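Local coordinates for protein CT_858 (Chlamydia trachomatis, PDB 3DOR) that acts as a secreted chlamydial protease, probably of the serine type, whose mature form is a dimer of two identical chains, at the interface of chains A and B. Sequence-based numbering; all coordinates share one arbitrary frame. Chains: chain A/B, Protein CT_858.

Contact 1: the interface of chains A and B. Residues chain A 201-202, 204, 504; chain B 26, 432-433.
The guanidinium of A:Arg504 meets the carboxylate of B:Glu432 tip to tip in a salt bridge across the dimer interface of this chlamydial protease. Both terminal nitrogens turn to the same oxygen: NH1 of A:Arg504 donates to OE2 of B:Glu432 at 3.1 Å, and NH2 of A:Arg504 reaches that OE2 at 3.2 Å. OE2 therefore lies at the end of the guanidinium, nearly in its plane. The two flat groups are not coplanar; their planes stand 61° apart, and both nitrogens approach OE2 from one face of the carboxylate, above its plane. The other oxygen, OE1, has a weak bond to NH1. The arginine arrives as an extended chain from CG to NE, whereas the glutamate is bent at its second torsion (chi2 -69°), which swings the carboxylate out towards the arginine. The paired charges would be expected to favour an ionised carboxylate.

Behind its charged end, B:Glu432 packs its aliphatic stem on chain A. CB of B:Glu432 lies 3.6 Å from CD of A:Pro204, and CG of B:Glu432 is 4.1 Å from the CG2 methyl of A:Ile201, whose side chain lies roughly perpendicular to it. A:Pro204 is also flanked by B:Leu433, their CB atoms 3.5 Å apart, and by B:Thr26 near the start of helix 25-32, whose hydroxyl OG1 sits 3.4 Å from CB of the proline. The backbone of B:Glu432 is tied in through a water molecule: water 1 stands 2.9 Å from the carbonyl O of A:Arg202 and 3.2 Å from the amide N of B:Glu432.

Contact 2: the interface of chains A and B. Residues chain A 194, 503-506; chain B 20, 371-372, 426.
B:Val20 turns CG1 anti to its backbone N (chi1 170°), bringing this methyl alongside A:Arg504, while a bend at the second torsion of B:Gln372 (chi2 -76°) brings its carboxamide, as modelled, to the 503-506 backbone of the partner, with tight contacts that leave its exact placement uncertain. The 503-506 loop, B:Gln372 and B:Trp426 belong to the peptidase family S41 region of the two subunits.

CG1 of B:Val20 lies 3.6 Å from CG of A:Arg504, and the two side chains run antiparallel alongside one another. B:Val20 ends helix 2-20; its CA sits 4.2 Å above the guanidinium plane of A:Arg504, over the centre of that group. Its carbonyl O is 3.4 Å from NH2 of A:Arg504, and this helix end may favour the arginine's positive charge.

B:Gln372, at the start of helix 372-384, offers NE2 to the carbonyl O of A:Asn503 in a weak, strongly bent bond of 3.3 Å. Water 2 bridges the same two groups, lying 2.9 Å from that O of A:Asn503 and 3.2 Å from NE2 of B:Gln372. OE1 of B:Gln372 comes near the carbonyl O of A:Arg504, a pairing unlikely to be favourable; the coordinates alone do not settle the amide orientation. The packing of CG of B:Gln372 on A:Gly506 is modelled too tightly to interpret. Water 3 reaches both N and O of A:Asn503 and OG1 of B:Thr371, at 3.1 Å from the latter, and also pairs with water 2. On another flank, the six-membered ring of B:Trp426 points its CH2 tip at A:Leu194, 4.3 Å from the branching CG of the leucine.

Contact 1: the interface of chains A and B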
# COMPACT_ATOMS: atom_id res chain seq x y z
N ILE A 201 28.78 -12.48 0.28
CA ILE A 201 27.78 -12.47 -0.78
C ILE A 201 28.40 -12.78 -2.14
O ILE A 201 29.26 -12.04 -2.62
CB ILE A 201 27.08 -11.10 -0.88
CG1 ILE A 201 26.28 -10.83 0.40
CG2 ILE A 201 26.20 -11.05 -2.13
CD1 ILE A 201 25.65 -9.46 0.45
N ARG A 202 27.96 -13.88 -2.75
CA ARG A 202 28.47 -14.28 -4.06
C ARG A 202 27.46 -13.98 -5.17
O ARG A 202 26.25 -13.90 -4.92
CB ARG A 202 28.81 -15.78 -4.08
CG ARG A 202 29.85 -16.18 -3.05
CD ARG A 202 31.06 -15.25 -3.11
NE ARG A 202 31.92 -15.38 -1.94
CZ ARG A 202 32.64 -14.38 -1.44
NH1 ARG A 202 32.60 -13.18 -2.00
NH2 ARG A 202 33.39 -14.58 -0.36
N PRO A 204 24.86 -14.39 -8.06
CA PRO A 204 23.86 -15.46 -8.23
C PRO A 204 24.19 -16.39 -9.39
O PRO A 204 24.68 -15.95 -10.44
CB PRO A 204 22.56 -14.68 -8.45
CG PRO A 204 23.03 -13.45 -9.16
CD PRO A 204 24.29 -13.08 -8.40
N ARG A 504 18.48 -1.99 0.10
CA ARG A 504 19.30 -2.80 0.99
C ARG A 504 19.88 -2.04 2.18
O ARG A 504 20.72 -2.57 2.91
CB ARG A 504 20.39 -3.51 0.18
CG ARG A 504 19.77 -4.61 -0.66
CD ARG A 504 20.75 -5.44 -1.45
NE ARG A 504 20.07 -6.68 -1.83
CZ ARG A 504 20.44 -7.48 -2.82
NH1 ARG A 504 21.51 -7.19 -3.56
NH2 ARG A 504 19.74 -8.58 -3.06
N THR B 26 19.47 -13.12 -13.29
CA THR B 26 20.42 -14.10 -13.80
C THR B 26 19.81 -14.95 -14.92
O THR B 26 20.50 -15.37 -15.84
CB THR B 26 20.89 -15.02 -12.67
OG1 THR B 26 21.26 -14.22 -11.54
CG2 THR B 26 22.11 -15.82 -13.12
N GLU B 432 21.24 -12.87 -3.27
CA GLU B 432 20.97 -12.45 -4.64
C GLU B 432 19.96 -13.39 -5.32
O GLU B 432 19.06 -12.95 -6.02
CB GLU B 432 22.28 -12.41 -5.44
CG GLU B 432 23.30 -11.39 -4.94
CD GLU B 432 22.86 -9.95 -5.17
OE1 GLU B 432 23.73 -9.06 -5.15
OE2 GLU B 432 21.65 -9.70 -5.36
N LEU B 433 20.13 -14.69 -5.10
CA LEU B 433 19.24 -15.70 -5.64
C LEU B 433 19.43 -16.90 -4.73
O LEU B 433 20.21 -17.81 -5.01
CB LEU B 433 19.61 -16.06 -7.09
CG LEU B 433 18.63 -17.00 -7.82
CD1 LEU B 433 17.21 -16.42 -7.77
CD2 LEU B 433 19.07 -17.20 -9.27
O HOH W 1 24.28 -13.87 -2.83

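Contact 2: the interface of chains A and B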
# COMPACT_ATOMS: atom_id res chain seq x y z
N LEU A 194 24.18 -5.75 7.06
CA LEU A 194 24.71 -6.07 5.74
C LEU A 194 26.24 -6.05 5.71
O LEU A 194 26.86 -6.88 5.06
CB LEU A 194 24.19 -5.07 4.70
CG LEU A 194 23.35 -5.59 3.53
CD1 LEU A 194 23.32 -4.53 2.44
CD2 LEU A 194 23.94 -6.89 2.98
N ASN A 503 15.06 -1.88 -1.04
CA ASN A 503 16.38 -1.30 -0.89
C ASN A 503 17.17 -2.17 0.07
O ASN A 503 16.59 -3.00 0.77
CB ASN A 503 16.26 0.11 -0.31
CG ASN A 503 15.80 0.11 1.14
OD1 ASN A 503 16.62 0.04 2.06
ND2 ASN A 503 14.49 0.16 1.35
N ARG A 504 18.48 -1.99 0.10
CA ARG A 504 19.30 -2.80 0.99
C ARG A 504 19.88 -2.04 2.18
O ARG A 504 20.72 -2.57 2.91
CB ARG A 504 20.39 -3.51 0.18
CG ARG A 504 19.77 -4.61 -0.66
CD ARG A 504 20.75 -5.44 -1.45
NE ARG A 504 20.07 -6.68 -1.83
CZ ARG A 504 20.44 -7.48 -2.82
NH1 ARG A 504 21.51 -7.19 -3.56
NH2 ARG A 504 19.74 -8.58 -3.06
N THR A 505 19.41 -0.82 2.39
CA THR A 505 19.85 -0.01 3.53
C THR A 505 18.87 -0.28 4.68
O THR A 505 19.04 0.21 5.79
CB THR A 505 19.87 1.49 3.19
OG1 THR A 505 20.75 1.72 2.09
CG2 THR A 505 20.36 2.30 4.37
N GLY A 506 17.84 -1.07 4.40
CA GLY A 506 16.88 -1.40 5.43
C GLY A 506 15.86 -0.32 5.70
O GLY A 506 15.31 -0.22 6.79
N VAL B 20 18.57 -4.93 -6.99
CA VAL B 20 18.30 -5.19 -5.59
C VAL B 20 17.11 -6.10 -5.31
O VAL B 20 17.10 -6.83 -4.32
CB VAL B 20 18.12 -3.85 -4.84
CG1 VAL B 20 17.60 -4.09 -3.44
CG2 VAL B 20 19.46 -3.13 -4.78
N THR B 371 16.15 -8.78 1.04
CA THR B 371 16.47 -7.46 1.60
C THR B 371 16.01 -7.57 3.05
O THR B 371 15.31 -8.52 3.42
CB THR B 371 15.71 -6.28 0.91
OG1 THR B 371 14.31 -6.39 1.14
CG2 THR B 371 15.98 -6.26 -0.59
N GLN B 372 16.35 -6.61 3.90
CA GLN B 372 15.94 -6.72 5.29
C GLN B 372 14.39 -6.72 5.44
O GLN B 372 13.87 -7.09 6.50
CB GLN B 372 16.56 -5.62 6.15
CG GLN B 372 16.94 -4.34 5.44
CD GLN B 372 18.22 -4.42 4.62
OE1 GLN B 372 19.32 -4.49 5.16
NE2 GLN B 372 18.07 -4.42 3.30
N TRP B 426 20.11 -15.16 4.76
CA TRP B 426 20.56 -13.80 5.00
C TRP B 426 21.92 -13.78 5.71
O TRP B 426 22.83 -13.08 5.28
CB TRP B 426 19.53 -13.03 5.82
CG TRP B 426 19.90 -11.60 6.06
CD1 TRP B 426 20.36 -11.05 7.23
CD2 TRP B 426 19.81 -10.52 5.12
NE1 TRP B 426 20.56 -9.70 7.08
CE2 TRP B 426 20.23 -9.35 5.80
CE3 TRP B 426 19.42 -10.43 3.78
CZ2 TRP B 426 20.26 -8.09 5.17
CZ3 TRP B 426 19.45 -9.18 3.16
CH2 TRP B 426 19.87 -8.03 3.85
O HOH W 2 15.08 -3.20 3.24
O HOH W 3 13.39 -3.51 0.67

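Contact 1 and contact 2 are neighbouring patches of one two-fold interface, the centres of their C-alpha atoms about 11 Å apart, and A:Arg504 belongs to both. The backbone, the aliphatic stem and one guanidinium face of this arginine belong to contact 2, while the end of the guanidinium reaches B:Glu432 in contact 1, so one residue couples the two patches. On chain A they combine the 503-506 loop with the segment around residues 194-204; on chain B they draw on several helices and the loop at 432-433. The two-fold symmetry repeats each patch with the chains exchanged, giving the mature dimer two equivalent sets.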